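Local coordinates for ferric iron-binding periplasmic protein (Pseudomonas aeruginosa PAO1, PDB 6IVY) that probably binds ferric iron in the periplasm and hands it to an ABC transporter for uptake into the cell, at residues Ala100-Leu105 and Ile192-Trp197; Thr58-Pro63 and Leu222-Gly227. All coordinates share one frame; numbering follows the deposited sequence.

Contact 1: residues Ala100-Leu105 and Ile192-Trp197; sequences ARTRVL and INNYYW. With FE (Fe (III) ion), chain D; PO4 (phosphate ion), chain C.
R103 and N193 form a non-hydrogen-bonded antiparallel pair, and V104 and I192 the hydrogen-bonded pair beside it. The strands are 96-107 and 189-193 of the periplasmic binding protein fold. V104 N bonds I192 O, and I192 N bonds V104 O at 3.2 Å. Next along the chain, N194 bonds T102 through both backbone and side chain. Its N donates to T102 O, while its OD1 accepts from T102 N at 3.1 Å, from above the carbonyl plane. With CG of N194 between its own N and carbonyl carbon (chi1 67°), the amide reaches back to T102. The N193 amide is held at both ends. OD1 takes R103 NH1 at 2.8 Å, and ND2 donates to O4 of a phosphate ion, probably from the crystallisation liquor. The planes of the R103 guanidinium and this amide are 77° apart. Y195 CE2 lies 3.2 Å above one face of the R101 guanidinium, toward the rim of that group; guanidinium and ring planes are 45° apart. R101 NH1 also pairs with E60, and NE with E262. Y195 and Y196 are the tyrosine pair of the iron site. The ferric ion lies in the plane of the Y195 ring, at its edge, 1.8 Å from Y195 OH.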
loop_
_atom_site.group_PDB
_atom_site.type_symbol
_atom_site.label_atom_id
_atom_site.label_comp_id
_atom_site.label_asym_id
_atom_site.label_seq_id
_atom_site.Cartn_x
_atom_site.Cartn_y
_atom_site.Cartn_z
ATOM N N ALA A 100 3.129 -6.304 3.080
ATOM C CA ALA A 100 3.529 -4.931 3.373
ATOM C C ALA A 100 4.343 -4.362 2.215
ATOM O O ALA A 100 5.056 -5.088 1.515
ATOM C CB ALA A 100 4.341 -4.839 4.672
ATOM N N ARG A 101 4.188 -3.058 1.989
ATOM C CA ARG A 101 5.021 -2.277 1.079
ATOM C C ARG A 101 5.693 -1.173 1.890
ATOM O O ARG A 101 5.330 -0.916 3.037
ATOM C CB ARG A 101 4.193 -1.691 -0.084
ATOM C CG ARG A 101 2.949 -0.910 0.361
ATOM C CD ARG A 101 1.676 -1.786 0.405
ATOM N NE ARG A 101 1.361 -2.397 -0.889
ATOM C CZ ARG A 101 0.903 -1.728 -1.947
ATOM N NH1 ARG A 101 0.695 -0.419 -1.873
ATOM N NH2 ARG A 101 0.662 -2.367 -3.089
ATOM N N THR A 102 6.689 -0.511 1.319
ATOM C CA THR A 102 7.374 0.516 2.099
ATOM C C THR A 102 7.723 1.717 1.224
ATOM O O THR A 102 7.883 1.612 0.003
ATOM C CB THR A 102 8.633 -0.041 2.783
ATOM O OG1 THR A 102 9.119 0.920 3.720
ATOM C CG2 THR A 102 9.741 -0.348 1.734
ATOM N N ARG A 103 7.857 2.867 1.879
ATOM C CA ARG A 103 8.111 4.113 1.179
ATOM C C ARG A 103 9.582 4.214 0.780
ATOM O O ARG A 103 10.477 3.822 1.534
ATOM C CB ARG A 103 7.710 5.285 2.070
ATOM C CG ARG A 103 6.230 5.261 2.407
ATOM C CD ARG A 103 5.421 5.410 1.137
ATOM N NE ARG A 103 5.545 6.751 0.557
ATOM C CZ ARG A 103 5.037 7.111 -0.623
ATOM N NH1 ARG A 103 4.373 6.238 -1.379
ATOM N NH2 ARG A 103 5.184 8.351 -1.048
ATOM N N VAL A 104 9.828 4.721 -0.424
ATOM C CA VAL A 104 11.187 4.868 -0.929
ATOM C C VAL A 104 11.347 6.225 -1.594
ATOM O O VAL A 104 10.375 6.872 -1.991
ATOM C CB VAL A 104 11.564 3.760 -1.937
ATOM C CG1 VAL A 104 11.633 2.406 -1.250
ATOM C CG2 VAL A 104 10.586 3.741 -3.096
ATOM N N LEU A 105 12.603 6.632 -1.752
ATOM C CA LEU A 105 12.962 7.756 -2.616
ATOM C C LEU A 105 13.713 7.175 -3.811
ATOM O O LEU A 105 14.905 6.870 -3.711
ATOM C CB LEU A 105 13.799 8.792 -1.868
ATOM C CG LEU A 105 14.222 10.043 -2.654
ATOM C CD1 LEU A 105 13.031 10.956 -3.005
ATOM C CD2 LEU A 105 15.281 10.816 -1.873
ATOM N N ILE A 192 7.846 7.151 -3.962
ATOM C CA ILE A 192 6.910 6.118 -4.414
ATOM C C ILE A 192 6.956 4.951 -3.429
ATOM O O ILE A 192 7.565 5.062 -2.363
ATOM C CB ILE A 192 7.233 5.653 -5.851
ATOM C CG1 ILE A 192 8.652 5.092 -5.927
ATOM C CG2 ILE A 192 7.066 6.804 -6.864
ATOM C CD1 ILE A 192 9.002 4.437 -7.292
ATOM N N ASN A 193 6.312 3.829 -3.761
ATOM C CA ASN A 193 6.488 2.605 -2.989
ATOM C C ASN A 193 7.585 1.749 -3.612
ATOM O O ASN A 193 7.934 1.907 -4.785
ATOM C CB ASN A 193 5.180 1.803 -2.893
ATOM C CG ASN A 193 4.068 2.596 -2.251
ATOM O OD1 ASN A 193 4.315 3.428 -1.359
ATOM N ND2 ASN A 193 2.836 2.376 -2.719
ATOM N N ASN A 194 8.117 0.821 -2.811
ATOM C CA ASN A 194 9.326 0.101 -3.216
ATOM C C ASN A 194 9.094 -0.785 -4.440
ATOM O O ASN A 194 9.993 -0.945 -5.283
ATOM C CB ASN A 194 9.819 -0.751 -2.056
ATOM C CG ASN A 194 8.861 -1.870 -1.734
ATOM O OD1 ASN A 194 7.719 -1.615 -1.370
ATOM N ND2 ASN A 194 9.310 -3.119 -1.894
ATOM N N TYR A 195 7.904 -1.382 -4.555
ATOM C CA TYR A 195 7.719 -2.461 -5.515
ATOM C C TYR A 195 7.707 -1.967 -6.957
ATOM O O TYR A 195 7.945 -2.757 -7.874
ATOM C CB TYR A 195 6.432 -3.236 -5.199
ATOM C CG TYR A 195 5.178 -2.381 -5.087
ATOM C CD1 TYR A 195 4.404 -2.097 -6.218
ATOM C CD2 TYR A 195 4.762 -1.860 -3.853
ATOM C CE1 TYR A 195 3.257 -1.317 -6.129
ATOM C CE2 TYR A 195 3.610 -1.085 -3.754
ATOM C CZ TYR A 195 2.880 -0.806 -4.904
ATOM O OH TYR A 195 1.766 -0.034 -4.824
ATOM N N TYR A 196 7.461 -0.680 -7.177
ATOM C CA TYR A 196 7.320 -0.177 -8.537
ATOM C C TYR A 196 8.624 -0.286 -9.317
ATOM O O TYR A 196 8.614 -0.529 -10.527
ATOM C CB TYR A 196 6.845 1.268 -8.501
ATOM C CG TYR A 196 5.394 1.432 -8.102
ATOM C CD1 TYR A 196 4.364 1.178 -9.019
ATOM C CD2 TYR A 196 5.052 1.847 -6.818
ATOM C CE1 TYR A 196 3.029 1.341 -8.658
ATOM C CE2 TYR A 196 3.734 1.998 -6.442
ATOM C CZ TYR A 196 2.729 1.754 -7.365
ATOM O OH TYR A 196 1.429 1.936 -6.992
ATOM N N TRP A 197 9.749 -0.093 -8.645
ATOM C CA TRP A 197 11.044 -0.264 -9.288
ATOM C C TRP A 197 11.216 -1.690 -9.807
ATOM O O TRP A 197 11.683 -1.902 -10.933
ATOM C CB TRP A 197 12.139 0.106 -8.279
ATOM C CG TRP A 197 13.528 0.126 -8.794
ATOM C CD1 TRP A 197 14.218 1.212 -9.234
ATOM C CD2 TRP A 197 14.431 -0.984 -8.871
ATOM N NE1 TRP A 197 15.493 0.848 -9.613
ATOM C CE2 TRP A 197 15.648 -0.497 -9.396
ATOM C CE3 TRP A 197 14.320 -2.347 -8.572
ATOM C CZ2 TRP A 197 16.749 -1.326 -9.624
ATOM C CZ3 TRP A 197 15.420 -3.173 -8.803
ATOM C CH2 TRP A 197 16.616 -2.656 -9.314
HETATM FE FE FE D . 0.457 0.902 -5.672
HETATM P P PO4 C . -0.606 3.395 -3.748
HETATM O O1 PO4 C . -1.606 2.814 -2.742
HETATM O O2 PO4 C . 0.218 2.302 -4.359
HETATM O O3 PO4 C . -1.378 4.072 -4.853
HETATM O O4 PO4 C . 0.324 4.376 -3.053
HETATM O O HOH W 1 -1.259 1.995 -6.548
#

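Contact 2: residues Thr58-Pro63 and Leu222-Gly227; sequences TEESPP and LVTVSG. With FE (Fe (III) ion), chain D.
The E60 carboxylate meets T224 at one oxygen. T224 OG1 donates to the syn lone pair of E60 OE2 at 2.9 Å. The other oxygen, OE1, forms a salt bridge with R101. E60 bends at chi2 (-74°), which brings its carboxylate back to the strand although CB points away from it. The E59 carboxylate turns away to the iron. OE1 binds the ferric ion at 2.1 Å and also accepts from R101 NH2, while OE2 takes a bond from water 1, itself an iron ligand. The backbones meet at T58. Its N donates to G227 O at 2.8 Å. T58 O receives S226 OG in the carbonyl plane at 2.7 Å, and G227 N weakly. With chi1 at 151°, S226 OG swings roughly away from its own N and toward this carbonyl. T58 OG1 donates to E60 O within its own segment. Water 2 bridges S61 OG and V225 N, donating to the first and accepting from the second. Here a loop after strand 55-57, held against strand 223-230, presents the glutamate ligand of the iron site in a periplasmic ferric-binding protein of the solute-binding family.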
loop_
_atom_site.group_PDB
_atom_site.type_symbol
_atom_site.label_atom_id
_atom_site.label_comp_id
_atom_site.label_asym_id
_atom_site.label_seq_id
_atom_site.Cartn_x
_atom_site.Cartn_y
_atom_site.Cartn_z
ATOM N N THR A 58 -7.137 -4.621 -0.661
ATOM C CA THR A 58 -6.692 -3.245 -0.824
ATOM C C THR A 58 -5.174 -3.159 -0.794
ATOM O O THR A 58 -4.490 -4.029 -0.261
ATOM C CB THR A 58 -7.262 -2.319 0.263
ATOM O OG1 THR A 58 -6.813 -2.744 1.556
ATOM C CG2 THR A 58 -8.800 -2.312 0.229
ATOM N N GLU A 59 -4.655 -2.080 -1.376
ATOM C CA GLU A 59 -3.227 -1.794 -1.281
ATOM C C GLU A 59 -2.833 -1.261 0.091
ATOM O O GLU A 59 -1.682 -1.428 0.509
ATOM C CB GLU A 59 -2.828 -0.774 -2.346
ATOM C CG GLU A 59 -2.934 -1.284 -3.771
ATOM C CD GLU A 59 -2.241 -0.377 -4.749
ATOM O OE1 GLU A 59 -1.011 -0.243 -4.641
ATOM O OE2 GLU A 59 -2.932 0.210 -5.614
ATOM N N GLU A 60 -3.758 -0.619 0.801
ATOM C CA GLU A 60 -3.433 0.102 2.030
ATOM C C GLU A 60 -4.537 -0.135 3.051
ATOM O O GLU A 60 -5.658 -0.507 2.695
ATOM C CB GLU A 60 -3.288 1.611 1.771
ATOM C CG GLU A 60 -2.657 1.951 0.437
ATOM C CD GLU A 60 -1.151 1.684 0.437
ATOM O OE1 GLU A 60 -0.542 1.589 -0.649
ATOM O OE2 GLU A 60 -0.568 1.570 1.534
ATOM N N SER A 61 -4.221 0.116 4.333
ATOM C CA SER A 61 -5.151 -0.273 5.403
ATOM C C SER A 61 -6.263 0.717 5.774
ATOM O O SER A 61 -7.293 0.265 6.302
ATOM C CB SER A 61 -4.362 -0.631 6.677
ATOM O OG SER A 61 -3.432 0.389 7.012
ATOM N N PRO A 62 -6.118 2.036 5.588
ATOM C CA PRO A 62 -7.199 2.972 6.004
ATOM C C PRO A 62 -8.589 2.564 5.515
ATOM O O PRO A 62 -9.547 2.575 6.306
ATOM C CB PRO A 62 -6.740 4.309 5.401
ATOM C CG PRO A 62 -5.224 4.240 5.587
ATOM C CD PRO A 62 -4.891 2.794 5.236
ATOM N N PRO A 63 -8.769 2.178 4.244
ATOM C CA PRO A 63 -10.122 1.765 3.823
ATOM C C PRO A 63 -10.656 0.566 4.591
ATOM O O PRO A 63 -11.870 0.490 4.817
ATOM C CB PRO A 63 -9.956 1.435 2.331
ATOM C CG PRO A 63 -8.685 2.046 1.924
ATOM C CD PRO A 63 -7.806 2.068 3.125
ATOM N N LEU A 222 8.305 4.804 6.255
ATOM C CA LEU A 222 7.048 4.177 6.639
ATOM C C LEU A 222 6.828 2.838 5.927
ATOM O O LEU A 222 7.200 2.652 4.760
ATOM C CB LEU A 222 5.905 5.139 6.325
ATOM C CG LEU A 222 4.517 4.749 6.825
ATOM C CD1 LEU A 222 4.460 4.944 8.342
ATOM C CD2 LEU A 222 3.479 5.574 6.102
ATOM N N VAL A 223 6.218 1.902 6.645
ATOM C CA VAL A 223 5.765 0.626 6.096
ATOM C C VAL A 223 4.241 0.618 6.143
ATOM O O VAL A 223 3.651 0.892 7.193
ATOM C CB VAL A 223 6.348 -0.561 6.888
ATOM C CG1 VAL A 223 5.681 -1.889 6.481
ATOM C CG2 VAL A 223 7.827 -0.643 6.682
ATOM N N THR A 224 3.599 0.326 5.014
ATOM C CA THR A 224 2.142 0.284 4.974
ATOM C C THR A 224 1.674 -1.111 4.580
ATOM O O THR A 224 2.392 -1.866 3.922
ATOM C CB THR A 224 1.573 1.327 4.016
ATOM O OG1 THR A 224 1.987 1.017 2.685
ATOM C CG2 THR A 224 2.107 2.710 4.369
ATOM N N VAL A 225 0.465 -1.463 4.998
ATOM C CA VAL A 225 -0.003 -2.840 4.913
ATOM C C VAL A 225 -1.165 -2.930 3.934
ATOM O O VAL A 225 -2.183 -2.244 4.096
ATOM C CB VAL A 225 -0.400 -3.370 6.294
ATOM C CG1 VAL A 225 -1.112 -4.730 6.154
ATOM C CG2 VAL A 225 0.848 -3.455 7.154
ATOM N N SER A 226 -1.012 -3.787 2.931
ATOM C CA SER A 226 -2.105 -4.188 2.052
ATOM C C SER A 226 -2.877 -5.330 2.704
ATOM O O SER A 226 -2.278 -6.314 3.151
ATOM C CB SER A 226 -1.530 -4.616 0.697
ATOM O OG SER A 226 -2.329 -5.576 0.053
ATOM N N GLY A 227 -4.204 -5.213 2.766
ATOM C CA GLY A 227 -4.995 -6.171 3.519
ATOM C C GLY A 227 -6.242 -6.616 2.774
ATOM O O GLY A 227 -6.551 -6.124 1.683
HETATM FE FE FE D . 0.457 0.902 -5.672
HETATM O O HOH W 1 -1.259 1.995 -6.548
HETATM O O HOH W 2 -0.673 0.512 6.585
#

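How the contacts relate
From the N terminus, the chain first reaches 58-63, just after strand 55-57, then 100-105 on strand 96-107. It returns through 192-197, which closes contact 1, and then through 222-227, which closes contact 2. Contact 1 therefore nests within contact 2. Strands 96-107 and 223-230 are antiparallel neighbours in one sheet, which joins the two contacts. Polar links join them directly, among them backbone bonds of R101 with T224 and R103 with L222, and the probable hydrogen bond between T102 OG1 and L222 O. The ferric ion joins them too. Contact 1 supplies both tyrosines and contact 2 the glutamate, with H11, phosphate and the shared water 1 completing six ligands.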